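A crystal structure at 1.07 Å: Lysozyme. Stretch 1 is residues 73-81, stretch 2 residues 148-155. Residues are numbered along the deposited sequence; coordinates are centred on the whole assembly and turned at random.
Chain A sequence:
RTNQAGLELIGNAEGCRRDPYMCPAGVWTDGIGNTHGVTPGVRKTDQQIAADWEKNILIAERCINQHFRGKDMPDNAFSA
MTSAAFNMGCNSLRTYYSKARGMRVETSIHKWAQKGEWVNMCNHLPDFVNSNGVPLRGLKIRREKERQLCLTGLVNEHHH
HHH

Stretch 1, residues 73-81: MPDNAFSAM
Stretch 2, residues 148-155: QLCLTGLV

The first turns of a helix, residues 75-81, pack against the end of a second helix, which is already under way at Gln148 and gives way to a loop by Thr152. Pro74 is the N-cap of the first helix (phi/psi -67/162); the register is set by Ala77 and Cys150, whose CA atoms lie 4.0 Å apart. The contact buries 390 Å² in all, both sides summed.

Asn76 contributes the most surface. Its CA-to-CB bond points toward the second stretch, and with chi1 m (-71°) and chi2 -20° the amide ND2 donates to Thr152 O at 2.9 Å, nearly linear at 168°. This is the one direct hydrogen bond across the contact, and it engages a carbonyl beyond the last helical turn. Thr152 (phi/psi -69/121, chi1 m) is itself held by OG1 donating to Gln148 O (2.8 Å) and by its N donating to Leu149 O (3.0 Å). Asn76 CB also rests 3.3 Å from Leu149 O.

Cys150, chi1 t (-167°) and covalently bonded elsewhere in the structure, fills the space beside the two alanines: its SG is 3.8 Å from Ala77 CB, and its CB is 3.6 Å from Ala80 CB. A water joins the backbones here, accepting from Ala77 N and donating to Cys150 O, both at 2.9 Å. It thereby satisfies an amide in the first helical turn and a carbonyl near the end of the other helix.

The CA-to-CB bond of Leu149 points sideways, but chi1 t and chi2 p bring its end nearer, placing CD2 4.3 Å from Ala80 CB and CD1 3.6 Å from Asn76 OD1. The CA-to-CB bond of Leu154 (chi1 m, chi2 t) points toward the first stretch, and its CD2 meets Pro74 CG at 4.0 Å. Between Thr152 and Leu154, Gly153 adopts phi/psi 94/-13, where a CB would jam against the preceding carbonyl.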

# COMPACT_ATOMS: atom_id res chain seq x y z
N MET A 73 -14.98 -1.04 6.77
CA MET A 73 -14.98 -1.07 5.30
C MET A 73 -15.65 -2.30 4.79
O MET A 73 -15.56 -3.34 5.45
CB MET A 73 -13.51 -1.13 4.79
CG MET A 73 -12.72 0.07 5.05
SD MET A 73 -11.11 -0.13 4.28
CE MET A 73 -10.26 1.26 5.09
N PRO A 74 -16.21 -2.26 3.57
CA PRO A 74 -16.52 -3.48 2.86
C PRO A 74 -15.26 -4.22 2.47
O PRO A 74 -14.16 -3.63 2.46
CB PRO A 74 -17.24 -3.00 1.61
CG PRO A 74 -17.42 -1.56 1.76
CD PRO A 74 -16.52 -1.04 2.81
N ASP A 75 -15.40 -5.50 2.16
CA ASP A 75 -14.25 -6.32 1.83
C ASP A 75 -13.45 -5.81 0.66
O ASP A 75 -12.21 -5.92 0.70
CB ASP A 75 -14.69 -7.75 1.50
CG ASP A 75 -14.95 -8.62 2.73
OD1 ASP A 75 -14.76 -8.25 3.90
OD2 ASP A 75 -15.36 -9.79 2.55
N ASN A 76 -14.04 -5.27 -0.40
CA ASN A 76 -13.24 -4.85 -1.52
C ASN A 76 -12.34 -3.67 -1.16
O ASN A 76 -11.12 -3.72 -1.44
CB ASN A 76 -14.13 -4.50 -2.70
CG ASN A 76 -14.77 -5.69 -3.36
OD1 ASN A 76 -14.30 -6.83 -3.20
ND2 ASN A 76 -15.87 -5.45 -4.08
N ALA A 77 -12.88 -2.66 -0.50
CA ALA A 77 -12.06 -1.55 -0.07
C ALA A 77 -10.99 -2.01 0.91
O ALA A 77 -9.81 -1.60 0.84
CB ALA A 77 -12.90 -0.45 0.53
N PHE A 78 -11.36 -2.85 1.86
CA PHE A 78 -10.40 -3.35 2.82
C PHE A 78 -9.26 -4.05 2.13
O PHE A 78 -8.08 -3.89 2.52
CB PHE A 78 -11.08 -4.32 3.79
CG PHE A 78 -10.12 -4.92 4.77
CD1 PHE A 78 -9.75 -4.23 5.90
CD2 PHE A 78 -9.50 -6.13 4.48
CE1 PHE A 78 -8.80 -4.76 6.74
CE2 PHE A 78 -8.53 -6.61 5.32
CZ PHE A 78 -8.21 -5.94 6.43
N SER A 79 -9.58 -4.86 1.17
CA SER A 79 -8.59 -5.69 0.47
C SER A 79 -7.70 -4.84 -0.41
O SER A 79 -6.47 -5.05 -0.44
CB SER A 79 -9.33 -6.73 -0.36
OG SER A 79 -10.05 -7.62 0.47
N ALA A 80 -8.27 -3.83 -1.09
CA ALA A 80 -7.46 -2.88 -1.84
C ALA A 80 -6.52 -2.11 -0.95
O ALA A 80 -5.33 -1.91 -1.29
CB ALA A 80 -8.36 -1.97 -2.62
N MET A 81 -7.02 -1.66 0.19
CA MET A 81 -6.20 -0.88 1.10
C MET A 81 -5.09 -1.73 1.72
O MET A 81 -3.96 -1.27 1.93
CB MET A 81 -7.08 -0.26 2.20
CG MET A 81 -7.97 0.87 1.66
SD MET A 81 -7.04 2.32 1.07
CE MET A 81 -6.37 2.96 2.63
N GLN A 148 -9.88 0.36 -8.61
CA GLN A 148 -11.05 -0.26 -9.21
C GLN A 148 -11.61 -1.36 -8.36
O GLN A 148 -12.86 -1.47 -8.28
CB GLN A 148 -10.72 -0.70 -10.61
CG GLN A 148 -10.42 0.52 -11.54
CD GLN A 148 -11.42 1.75 -11.41
OE1 GLN A 148 -11.03 2.82 -10.92
NE2 GLN A 148 -12.68 1.56 -11.84
N LEU A 149 -10.77 -2.16 -7.73
CA LEU A 149 -11.28 -3.12 -6.77
C LEU A 149 -12.01 -2.42 -5.63
O LEU A 149 -13.15 -2.77 -5.28
CB LEU A 149 -10.16 -3.98 -6.21
CG LEU A 149 -10.56 -4.89 -5.06
CD1 LEU A 149 -11.67 -5.87 -5.47
CD2 LEU A 149 -9.33 -5.67 -4.56
N CYS A 150 -11.36 -1.41 -5.07
CA CYS A 150 -11.85 -0.67 -3.92
C CYS A 150 -13.26 -0.14 -4.16
O CYS A 150 -14.12 -0.20 -3.27
CB CYS A 150 -10.83 0.45 -3.70
SG CYS A 150 -10.89 1.36 -2.14
N LEU A 151 -13.51 0.38 -5.36
CA LEU A 151 -14.77 1.03 -5.69
C LEU A 151 -15.85 0.05 -6.04
O LEU A 151 -17.03 0.45 -6.15
CB LEU A 151 -14.58 1.95 -6.89
CG LEU A 151 -13.72 3.18 -6.66
CD1 LEU A 151 -13.37 3.84 -7.98
CD2 LEU A 151 -14.45 4.10 -5.75
N THR A 152 -15.54 -1.23 -6.23
CA THR A 152 -16.54 -2.19 -6.69
C THR A 152 -17.57 -2.44 -5.59
O THR A 152 -17.24 -2.88 -4.48
CB THR A 152 -15.86 -3.48 -7.06
OG1 THR A 152 -14.96 -3.25 -8.17
CG2 THR A 152 -16.84 -4.57 -7.51
N GLY A 153 -18.82 -2.14 -5.92
CA GLY A 153 -19.94 -2.14 -4.96
C GLY A 153 -20.27 -0.82 -4.34
O GLY A 153 -21.30 -0.67 -3.66
N LEU A 154 -19.40 0.18 -4.47
CA LEU A 154 -19.57 1.48 -3.86
C LEU A 154 -20.21 2.53 -4.77
O LEU A 154 -20.62 3.58 -4.27
CB LEU A 154 -18.23 2.03 -3.41
CG LEU A 154 -17.53 1.27 -2.30
CD1 LEU A 154 -16.20 1.96 -1.95
CD2 LEU A 154 -18.35 1.13 -1.12
N VAL A 155 -20.25 2.25 -6.06
CA VAL A 155 -20.72 3.19 -7.07
C VAL A 155 -21.68 2.46 -8.01
O VAL A 155 -21.78 1.26 -8.02
CB VAL A 155 -19.52 3.76 -7.88
CG1 VAL A 155 -18.57 4.48 -6.93
CG2 VAL A 155 -18.79 2.67 -8.67
O HOH W 1 -15.45 -1.63 -1.18